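Afp3 (PDB 6RBN) probably builds part of the contractile sheath that surrounds the inner tube of the anti-feeding prophage, a phage-tail-like injection system. Local coordinates at residues A26-L31 against V349-D354; G182-A187 against G276-T281; R358-A363 against N386-L391. All coordinates share one frame; numbering follows the deposited sequence.

Contact 1: A26-L31 against V349-D354; sequences ATAVPL and VRRLFD
Arg351 and Thr27 meet because the arginine first swings CG anti to its carbonyl carbon (chi1 -69°), runs on extended, and then bends at chi3 (67°), which carries the guanidinium off the helix toward the loop. On the other side, Thr27 holds OG1 between its backbone N and carbonyl carbon, a torsion that turns the hydroxyl to the side where the guanidinium arrives. The two side chains cross at about a right angle. Arg351 NH2 donates to Thr27 O over 3.3 Å, a weak bond with an N-H...O angle of 134°; the oxygen sits at the edge of the guanidinium, near its plane. Thr27 OG1 lies 4.1 Å from Arg351 NH2. Both of these atoms pair with Asp282 OD2, which forms a salt bridge with the arginine and accepts a hydrogen bond from the threonine hydroxyl. The carboxylate thus joins loop and helix more firmly than their direct bond does.

The loop leading into strand 31-34 is brought up in this way against helix 347-364, which belongs to the C-terminal family region of tail sheath proteins, while Asp282 comes from helix 271-284 in the subtilisin-like region. Ala28 suits the buried spot beside the charged group because its methyl is small: CB lies 4.2 Å from Arg351 NH2, at an oblique angle to the guanidinium. Thr27 O is gripped a second time by the hydroxyl of Thr154. Next to Arg351 in the chain, Arg350 NH2 bridges to Asp354 OD1, one turn further on, at 3.0 Å, and the same NH2 also pairs with Glu14 of a neighbouring Afp2 chain.

Contact 2: G182-A187 against G276-T281; sequences GYFLLA and GVYGKT
Tyr278 reaches from its helix toward Phe184 and Leu186, and its side chain can be followed outward. With CG anti to the carbonyl carbon (chi1 -75°), the ring leaves the helix surface and points at the 182-187 segment; CB, at its root, is still beside the methyl of Ala28. CD2 comes next and lies near the guanidinium of Arg351. At CE2 the ring enters the apolar contact proper: Leu186 CD2 is 3.6 Å from Tyr278 CE2, and the other methyl, CD1, is 4.0 Å from that carbon. The leucine and the tyrosine slide past each other in opposite directions, so one forked tip covers the outer part of the ring obliquely. Phe184 CE2 approaches Tyr278 CE2 at 4.1 Å with edge turned to edge, the two side chains crossing at about a right angle. At the tip, Tyr278 OH lies 3.4 Å from Leu186 CD2 and near the plane of the Phe184 ring. Tyrosine fits here because its ring gives carbon surface to Leu186 and Phe184, while the buried hydroxyl is satisfied by a hydrogen bond with Tyr207 OH.

Within helix 271-284 itself, Thr281 OG1 donates to Val277 O over 2.7 Å. Phe184 and Leu186 also pack on strand 204-207, the parallel partner of strand 185-188, and Ile347 of helix 347-364 touches both Phe184 and Tyr278; helix 271-284 is thereby packed against the parallel pair of strands 185-188 and 204-207.

Contact 3: R358-A363 against N386-L391; sequences RDIKKA and NYLYRL
Asp359 and Ile360 lie on the same side of the Tyr387 ring plane, and each comes to the ring obliquely. The tyrosine meets them by placing CG anti to its backbone N (chi1 179°), which sends the ring out toward helix 358-363. Asp359 takes the hydroxyl end. Its CB lies 3.5 Å from Tyr387 CZ, and its carboxylate stands steeply to the ring, the planes 74° apart, with OD2 at 2.9 Å from Tyr387 OH. Ile360 takes the other half: CG1 is 3.7 Å from Tyr387 CD2, and CD1 continues past the same carbon at 4.1 Å. The residue types match this division of the ring, an acid beside the polar end in a partly exposed position and a buried branched aliphatic chain beside the ring carbons. Tyr387 spans both environments.

Deeper in, Ile360 CD1 is 4.4 Å from Leu388 CD2, a looser apolar touch that leads from the ring to the interior. Leu388 continues that layer, packing on Tyr406 and Val408 of strand 406-409 and on Val430 and Met432 of strand 425-432. Outside the chain, Ile360 meets Phe348 of a neighbouring Afp2 subunit, whereas Asn386 and Arg390 touch Asp93 and Asn114 of an Afp1 chain.

The two segments run nearly antiparallel, at 147°, with axes 11.1 Å apart, a distance that a ring inserted between backbones readily bridges. Packed in this way, consecutive helices 347-364 and 374-392 form an antiparallel helical hairpin, backed by strands 406-409 and 425-432, within the region assigned to the sheath C-terminal domain.

In the fold
Contacts 1 and 2 lie deep in the chain, their centres about 6 Å apart, and they touch through Ala28, Arg351 and Tyr278 and through Arg350 and Phe184. Contact 3 lies further out, its centre about 14 Å from that of contact 1 and about 20 Å from that of contact 2, yet its Arg358 reaches Gly182 of contact 2. Helix 347-364 serves contacts 1 and 3. Along the chain, contact 2 is nested within the loop closed by contact 1, and contact 3 follows both. This is consistent with helix 347-364 linking the subtilisin-like part to the C-terminal helices. Afp2 chains reach contacts 1 and 3, and an Afp1 chain reaches contact 3.

Contact 1: A26-L31 against V349-D354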
loop_
_atom_site.group_PDB
_atom_site.type_symbol
_atom_site.label_atom_id
_atom_site.label_comp_id
_atom_site.label_asym_id
_atom_site.label_seq_id
_atom_site.Cartn_x
_atom_site.Cartn_y
_atom_site.Cartn_z
ATOM N N ALA D 26 -32.217 -33.712 -32.576
ATOM C CA ALA D 26 -33.359 -32.845 -32.349
ATOM C C ALA D 26 -33.884 -32.190 -33.614
ATOM O O ALA D 26 -34.927 -31.526 -33.557
ATOM C CB ALA D 26 -33.007 -31.750 -31.331
ATOM N N THR D 27 -33.205 -32.349 -34.745
ATOM C CA THR D 27 -33.610 -31.713 -35.986
ATOM C C THR D 27 -34.214 -32.678 -36.993
ATOM O O THR D 27 -34.753 -32.228 -38.007
ATOM C CB THR D 27 -32.413 -31.006 -36.630
ATOM O OG1 THR D 27 -31.396 -31.968 -36.924
ATOM C CG2 THR D 27 -31.847 -29.961 -35.690
ATOM N N ALA D 28 -34.139 -33.984 -36.744
ATOM C CA ALA D 28 -34.697 -34.990 -37.650
ATOM C C ALA D 28 -35.488 -35.979 -36.800
ATOM O O ALA D 28 -34.945 -36.985 -36.336
ATOM C CB ALA D 28 -33.605 -35.678 -38.451
ATOM N N VAL D 29 -36.764 -35.683 -36.591
ATOM C CA VAL D 29 -37.681 -36.561 -35.881
ATOM C C VAL D 29 -38.841 -36.881 -36.816
ATOM O O VAL D 29 -39.736 -36.058 -37.018
ATOM C CB VAL D 29 -38.181 -35.921 -34.572
ATOM C CG1 VAL D 29 -39.132 -36.854 -33.856
ATOM C CG2 VAL D 29 -37.021 -35.554 -33.666
ATOM N N PRO D 30 -38.853 -38.063 -37.421
ATOM C CA PRO D 30 -39.837 -38.373 -38.457
ATOM C C PRO D 30 -41.116 -39.008 -37.914
ATOM O O PRO D 30 -41.212 -39.386 -36.748
ATOM C CB PRO D 30 -39.082 -39.365 -39.347
ATOM C CG PRO D 30 -38.161 -40.038 -38.417
ATOM C CD PRO D 30 -37.747 -39.033 -37.407
ATOM N N LEU D 31 -42.104 -39.122 -38.807
ATOM C CA LEU D 31 -43.401 -39.737 -38.512
ATOM C C LEU D 31 -43.711 -40.758 -39.605
ATOM O O LEU D 31 -44.343 -40.441 -40.617
ATOM C CB LEU D 31 -44.499 -38.686 -38.404
ATOM C CG LEU D 31 -45.911 -39.213 -38.117
ATOM C CD1 LEU D 31 -46.004 -39.873 -36.771
ATOM C CD2 LEU D 31 -46.923 -38.119 -38.258
ATOM N N VAL D 349 -30.083 -25.445 -47.269
ATOM C CA VAL D 349 -30.477 -24.058 -47.056
ATOM C C VAL D 349 -31.887 -23.995 -46.489
ATOM O O VAL D 349 -32.187 -23.177 -45.612
ATOM C CB VAL D 349 -30.344 -23.270 -48.371
ATOM C CG1 VAL D 349 -30.768 -21.825 -48.194
ATOM C CG2 VAL D 349 -28.925 -23.353 -48.885
ATOM N N ARG D 350 -32.767 -24.886 -46.947
ATOM C CA ARG D 350 -34.148 -24.884 -46.485
ATOM C C ARG D 350 -34.268 -25.389 -45.053
ATOM O O ARG D 350 -34.982 -24.792 -44.241
ATOM C CB ARG D 350 -35.003 -25.730 -47.425
ATOM C CG ARG D 350 -36.434 -25.957 -46.986
ATOM C CD ARG D 350 -37.304 -24.719 -47.108
ATOM N NE ARG D 350 -37.352 -23.944 -45.877
ATOM C CZ ARG D 350 -37.970 -22.776 -45.753
ATOM N NH1 ARG D 350 -38.605 -22.246 -46.789
ATOM N NH2 ARG D 350 -37.962 -22.139 -44.593
ATOM N N ARG D 351 -33.578 -26.479 -44.720
ATOM C CA ARG D 351 -33.672 -27.032 -43.377
ATOM C C ARG D 351 -32.839 -26.273 -42.354
ATOM O O ARG D 351 -33.008 -26.508 -41.156
ATOM C CB ARG D 351 -33.265 -28.507 -43.371
ATOM C CG ARG D 351 -34.253 -29.408 -44.079
ATOM C CD ARG D 351 -33.837 -30.864 -44.022
ATOM N NE ARG D 351 -33.888 -31.401 -42.668
ATOM C CZ ARG D 351 -32.820 -31.786 -41.979
ATOM N NH1 ARG D 351 -31.616 -31.701 -42.522
ATOM N NH2 ARG D 351 -32.958 -32.264 -40.751
ATOM N N LEU D 352 -31.939 -25.390 -42.787
ATOM C CA LEU D 352 -31.293 -24.482 -41.848
ATOM C C LEU D 352 -32.281 -23.442 -41.343
ATOM O O LEU D 352 -32.354 -23.172 -40.139
ATOM C CB LEU D 352 -30.096 -23.799 -42.502
ATOM C CG LEU D 352 -29.355 -22.776 -41.645
ATOM C CD1 LEU D 352 -28.730 -23.433 -40.437
ATOM C CD2 LEU D 352 -28.313 -22.061 -42.472
ATOM N N PHE D 353 -33.050 -22.846 -42.255
ATOM C CA PHE D 353 -34.078 -21.890 -41.874
ATOM C C PHE D 353 -35.224 -22.535 -41.111
ATOM O O PHE D 353 -35.800 -21.891 -40.235
ATOM C CB PHE D 353 -34.605 -21.167 -43.111
ATOM C CG PHE D 353 -33.727 -20.044 -43.572
ATOM C CD1 PHE D 353 -33.931 -18.761 -43.100
ATOM C CD2 PHE D 353 -32.674 -20.273 -44.433
ATOM C CE1 PHE D 353 -33.122 -17.724 -43.510
ATOM C CE2 PHE D 353 -31.857 -19.239 -44.842
ATOM C CZ PHE D 353 -32.083 -17.965 -44.378
ATOM N N ASP D 354 -35.566 -23.788 -41.407
ATOM C CA ASP D 354 -36.610 -24.446 -40.630
ATOM C C ASP D 354 -36.138 -24.780 -39.222
ATOM O O ASP D 354 -36.937 -24.751 -38.281
ATOM C CB ASP D 354 -37.087 -25.716 -41.329
ATOM C CG ASP D 354 -37.880 -25.429 -42.583
ATOM O OD1 ASP D 354 -38.484 -24.339 -42.670
ATOM O OD2 ASP D 354 -37.919 -26.299 -43.474
#

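Contact 2: G182-A187 against G276-T281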
loop_
_atom_site.group_PDB
_atom_site.type_symbol
_atom_site.label_atom_id
_atom_site.label_comp_id
_atom_site.label_asym_id
_atom_site.label_seq_id
_atom_site.Cartn_x
_atom_site.Cartn_y
_atom_site.Cartn_z
ATOM N N GLY D 182 -42.920 -25.904 -40.151
ATOM C CA GLY D 182 -41.584 -26.453 -40.167
ATOM C C GLY D 182 -41.476 -27.914 -40.528
ATOM O O GLY D 182 -40.423 -28.512 -40.283
ATOM N N TYR D 183 -42.517 -28.511 -41.098
ATOM C CA TYR D 183 -42.415 -29.904 -41.496
ATOM C C TYR D 183 -41.662 -30.017 -42.814
ATOM O O TYR D 183 -41.510 -29.046 -43.557
ATOM C CB TYR D 183 -43.793 -30.546 -41.635
ATOM C CG TYR D 183 -44.602 -30.520 -40.369
ATOM C CD1 TYR D 183 -44.209 -31.253 -39.262
ATOM C CD2 TYR D 183 -45.788 -29.808 -40.299
ATOM C CE1 TYR D 183 -44.950 -31.238 -38.101
ATOM C CE2 TYR D 183 -46.541 -29.796 -39.146
ATOM C CZ TYR D 183 -46.114 -30.509 -38.052
ATOM O OH TYR D 183 -46.861 -30.498 -36.899
ATOM N N PHE D 184 -41.192 -31.225 -43.104
ATOM C CA PHE D 184 -40.426 -31.460 -44.323
ATOM C C PHE D 184 -40.773 -32.854 -44.819
ATOM O O PHE D 184 -40.445 -33.844 -44.163
ATOM C CB PHE D 184 -38.931 -31.318 -44.062
ATOM C CG PHE D 184 -38.100 -31.260 -45.306
ATOM C CD1 PHE D 184 -38.019 -30.091 -46.040
ATOM C CD2 PHE D 184 -37.396 -32.367 -45.740
ATOM C CE1 PHE D 184 -37.253 -30.022 -47.181
ATOM C CE2 PHE D 184 -36.629 -32.307 -46.884
ATOM C CZ PHE D 184 -36.559 -31.129 -47.604
ATOM N N LEU D 185 -41.441 -32.932 -45.964
ATOM C CA LEU D 185 -41.882 -34.202 -46.520
ATOM C C LEU D 185 -40.771 -34.846 -47.335
ATOM O O LEU D 185 -40.084 -34.176 -48.110
ATOM C CB LEU D 185 -43.119 -33.994 -47.393
ATOM C CG LEU D 185 -43.745 -35.201 -48.090
ATOM C CD1 LEU D 185 -44.242 -36.211 -47.092
ATOM C CD2 LEU D 185 -44.876 -34.747 -48.979
ATOM N N LEU D 186 -40.596 -36.151 -47.154
ATOM C CA LEU D 186 -39.654 -36.941 -47.940
ATOM C C LEU D 186 -40.469 -37.873 -48.831
ATOM O O LEU D 186 -40.776 -39.005 -48.457
ATOM C CB LEU D 186 -38.700 -37.718 -47.051
ATOM C CG LEU D 186 -37.734 -36.891 -46.214
ATOM C CD1 LEU D 186 -36.907 -37.785 -45.318
ATOM C CD2 LEU D 186 -36.852 -36.076 -47.125
ATOM N N ALA D 187 -40.814 -37.388 -50.016
ATOM C CA ALA D 187 -41.615 -38.157 -50.951
ATOM C C ALA D 187 -40.731 -39.099 -51.758
ATOM O O ALA D 187 -39.502 -39.058 -51.690
ATOM C CB ALA D 187 -42.397 -37.227 -51.876
ATOM N N GLY D 276 -33.118 -41.650 -41.896
ATOM C CA GLY D 276 -32.011 -42.016 -41.036
ATOM C C GLY D 276 -30.769 -41.184 -41.291
ATOM O O GLY D 276 -30.102 -40.749 -40.352
ATOM N N VAL D 277 -30.449 -40.935 -42.565
ATOM C CA VAL D 277 -29.183 -40.273 -42.869
ATOM C C VAL D 277 -29.280 -38.771 -42.659
ATOM O O VAL D 277 -28.262 -38.072 -42.690
ATOM C CB VAL D 277 -28.709 -40.598 -44.299
ATOM C CG1 VAL D 277 -28.676 -42.096 -44.522
ATOM C CG2 VAL D 277 -29.547 -39.881 -45.330
ATOM N N TYR D 278 -30.489 -38.238 -42.467
ATOM C CA TYR D 278 -30.594 -36.851 -42.028
ATOM C C TYR D 278 -30.142 -36.713 -40.583
ATOM O O TYR D 278 -29.443 -35.762 -40.229
ATOM C CB TYR D 278 -32.014 -36.310 -42.179
ATOM C CG TYR D 278 -32.455 -35.974 -43.584
ATOM C CD1 TYR D 278 -31.625 -36.175 -44.674
ATOM C CD2 TYR D 278 -33.674 -35.356 -43.803
ATOM C CE1 TYR D 278 -32.038 -35.849 -45.950
ATOM C CE2 TYR D 278 -34.081 -35.010 -45.066
ATOM C CZ TYR D 278 -33.259 -35.256 -46.135
ATOM O OH TYR D 278 -33.664 -34.915 -47.400
ATOM N N GLY D 279 -30.544 -37.655 -39.730
ATOM C CA GLY D 279 -30.140 -37.597 -38.336
ATOM C C GLY D 279 -28.664 -37.884 -38.144
ATOM O O GLY D 279 -28.045 -37.393 -37.198
ATOM N N LYS D 280 -28.082 -38.686 -39.034
ATOM C CA LYS D 280 -26.649 -38.937 -38.977
ATOM C C LYS D 280 -25.859 -37.714 -39.419
ATOM O O LYS D 280 -24.827 -37.384 -38.828
ATOM C CB LYS D 280 -26.296 -40.143 -39.844
ATOM C CG LYS D 280 -24.847 -40.558 -39.770
ATOM C CD LYS D 280 -24.540 -41.656 -40.762
ATOM C CE LYS D 280 -25.099 -42.981 -40.306
ATOM N NZ LYS D 280 -24.695 -44.073 -41.227
ATOM N N THR D 281 -26.335 -37.026 -40.459
ATOM C CA THR D 281 -25.612 -35.877 -40.994
ATOM C C THR D 281 -25.723 -34.677 -40.062
ATOM O O THR D 281 -24.747 -33.949 -39.849
ATOM C CB THR D 281 -26.147 -35.536 -42.386
ATOM O OG1 THR D 281 -26.023 -36.685 -43.230
ATOM C CG2 THR D 281 -25.372 -34.394 -43.012
#

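Contact 3: R358-A363 against N386-L391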
loop_
_atom_site.group_PDB
_atom_site.type_symbol
_atom_site.label_atom_id
_atom_site.label_comp_id
_atom_site.label_asym_id
_atom_site.label_seq_id
_atom_site.Cartn_x
_atom_site.Cartn_y
_atom_site.Cartn_z
ATOM N N ARG D 358 -37.345 -22.901 -35.651
ATOM C CA ARG D 358 -37.895 -23.780 -34.625
ATOM C C ARG D 358 -37.228 -23.540 -33.277
ATOM O O ARG D 358 -37.875 -23.634 -32.230
ATOM C CB ARG D 358 -37.736 -25.236 -35.054
ATOM C CG ARG D 358 -38.413 -26.249 -34.157
ATOM C CD ARG D 358 -38.231 -27.659 -34.694
ATOM N NE ARG D 358 -38.849 -27.822 -36.007
ATOM C CZ ARG D 358 -38.176 -28.059 -37.127
ATOM N NH1 ARG D 358 -36.856 -28.172 -37.097
ATOM N NH2 ARG D 358 -38.822 -28.192 -38.275
ATOM N N ASP D 359 -35.933 -23.219 -33.283
ATOM C CA ASP D 359 -35.213 -23.025 -32.031
ATOM C C ASP D 359 -35.373 -21.615 -31.484
ATOM O O ASP D 359 -35.284 -21.418 -30.268
ATOM C CB ASP D 359 -33.733 -23.341 -32.220
ATOM C CG ASP D 359 -33.481 -24.815 -32.443
ATOM O OD1 ASP D 359 -34.274 -25.634 -31.937
ATOM O OD2 ASP D 359 -32.490 -25.156 -33.120
ATOM N N ILE D 360 -35.584 -20.630 -32.354
ATOM C CA ILE D 360 -35.942 -19.293 -31.889
ATOM C C ILE D 360 -37.334 -19.303 -31.271
ATOM O O ILE D 360 -37.571 -18.668 -30.237
ATOM C CB ILE D 360 -35.812 -18.282 -33.046
ATOM C CG1 ILE D 360 -34.340 -18.051 -33.381
ATOM C CG2 ILE D 360 -36.475 -16.956 -32.731
ATOM C CD1 ILE D 360 -34.128 -17.271 -34.646
ATOM N N LYS D 361 -38.259 -20.068 -31.863
ATOM C CA LYS D 361 -39.618 -20.165 -31.337
ATOM C C LYS D 361 -39.645 -20.823 -29.962
ATOM O O LYS D 361 -40.418 -20.416 -29.089
ATOM C CB LYS D 361 -40.496 -20.940 -32.316
ATOM C CG LYS D 361 -41.950 -21.049 -31.927
ATOM C CD LYS D 361 -42.731 -21.788 -32.990
ATOM C CE LYS D 361 -44.183 -21.941 -32.592
ATOM N NZ LYS D 361 -44.965 -22.667 -33.629
ATOM N N LYS D 362 -38.789 -21.820 -29.737
ATOM C CA LYS D 362 -38.715 -22.441 -28.421
ATOM C C LYS D 362 -38.033 -21.554 -27.393
ATOM O O LYS D 362 -38.193 -21.783 -26.191
ATOM C CB LYS D 362 -37.985 -23.780 -28.506
ATOM C CG LYS D 362 -38.782 -24.877 -29.187
ATOM C CD LYS D 362 -37.971 -26.160 -29.335
ATOM C CE LYS D 362 -38.192 -27.120 -28.173
ATOM N NZ LYS D 362 -37.557 -26.685 -26.896
ATOM N N ALA D 363 -37.277 -20.550 -27.831
ATOM C CA ALA D 363 -36.592 -19.650 -26.918
ATOM C C ALA D 363 -37.429 -18.443 -26.528
ATOM O O ALA D 363 -37.201 -17.872 -25.457
ATOM C CB ALA D 363 -35.278 -19.169 -27.538
ATOM N N ASN D 386 -28.146 -13.835 -29.449
ATOM C CA ASN D 386 -27.256 -14.837 -28.875
ATOM C C ASN D 386 -27.363 -16.162 -29.608
ATOM O O ASN D 386 -26.384 -16.911 -29.677
ATOM C CB ASN D 386 -27.556 -15.043 -27.394
ATOM C CG ASN D 386 -27.136 -13.871 -26.545
ATOM O OD1 ASN D 386 -26.104 -13.251 -26.789
ATOM N ND2 ASN D 386 -27.918 -13.577 -25.520
ATOM N N TYR D 387 -28.540 -16.476 -30.147
ATOM C CA TYR D 387 -28.698 -17.717 -30.894
ATOM C C TYR D 387 -28.027 -17.624 -32.255
ATOM O O TYR D 387 -27.350 -18.562 -32.690
ATOM C CB TYR D 387 -30.180 -18.057 -31.050
ATOM C CG TYR D 387 -30.407 -19.326 -31.827
ATOM C CD1 TYR D 387 -30.179 -20.562 -31.247
ATOM C CD2 TYR D 387 -30.836 -19.289 -33.146
ATOM C CE1 TYR D 387 -30.374 -21.725 -31.955
ATOM C CE2 TYR D 387 -31.030 -20.445 -33.860
ATOM C CZ TYR D 387 -30.799 -21.659 -33.260
ATOM O OH TYR D 387 -30.994 -22.818 -33.969
ATOM N N LEU D 388 -28.214 -16.503 -32.950
ATOM C CA LEU D 388 -27.651 -16.355 -34.284
ATOM C C LEU D 388 -26.147 -16.155 -34.261
ATOM O O LEU D 388 -25.490 -16.396 -35.276
ATOM C CB LEU D 388 -28.308 -15.186 -35.009
ATOM C CG LEU D 388 -29.795 -15.320 -35.307
ATOM C CD1 LEU D 388 -30.295 -14.054 -35.953
ATOM C CD2 LEU D 388 -30.051 -16.513 -36.187
ATOM N N TYR D 389 -25.586 -15.710 -33.139
ATOM C CA TYR D 389 -24.138 -15.608 -33.048
ATOM C C TYR D 389 -23.494 -16.979 -32.928
ATOM O O TYR D 389 -22.436 -17.217 -33.517
ATOM C CB TYR D 389 -23.730 -14.736 -31.865
ATOM C CG TYR D 389 -22.238 -14.542 -31.754
ATOM C CD1 TYR D 389 -21.573 -13.656 -32.588
ATOM C CD2 TYR D 389 -21.493 -15.251 -30.824
ATOM C CE1 TYR D 389 -20.212 -13.478 -32.494
ATOM C CE2 TYR D 389 -20.134 -15.088 -30.731
ATOM C CZ TYR D 389 -19.499 -14.196 -31.564
ATOM O OH TYR D 389 -18.139 -14.028 -31.465
ATOM N N ARG D 390 -24.105 -17.892 -32.175
ATOM C CA ARG D 390 -23.510 -19.210 -32.017
ATOM C C ARG D 390 -23.870 -20.161 -33.150
ATOM O O ARG D 390 -23.420 -21.308 -33.133
ATOM C CB ARG D 390 -23.895 -19.825 -30.670
ATOM C CG ARG D 390 -25.362 -20.134 -30.488
ATOM C CD ARG D 390 -25.591 -20.844 -29.158
ATOM N NE ARG D 390 -25.263 -20.009 -28.003
ATOM C CZ ARG D 390 -26.137 -19.243 -27.357
ATOM N NH1 ARG D 390 -27.405 -19.212 -27.740
ATOM N NH2 ARG D 390 -25.747 -18.518 -26.318
ATOM N N LEU D 391 -24.680 -19.724 -34.116
ATOM C CA LEU D 391 -24.720 -20.419 -35.398
ATOM C C LEU D 391 -23.604 -19.947 -36.311
ATOM O O LEU D 391 -23.027 -20.747 -37.053
ATOM C CB LEU D 391 -26.060 -20.214 -36.102
ATOM C CG LEU D 391 -27.313 -20.919 -35.608
ATOM C CD1 LEU D 391 -28.478 -20.469 -36.453
ATOM C CD2 LEU D 391 -27.132 -22.415 -35.705
#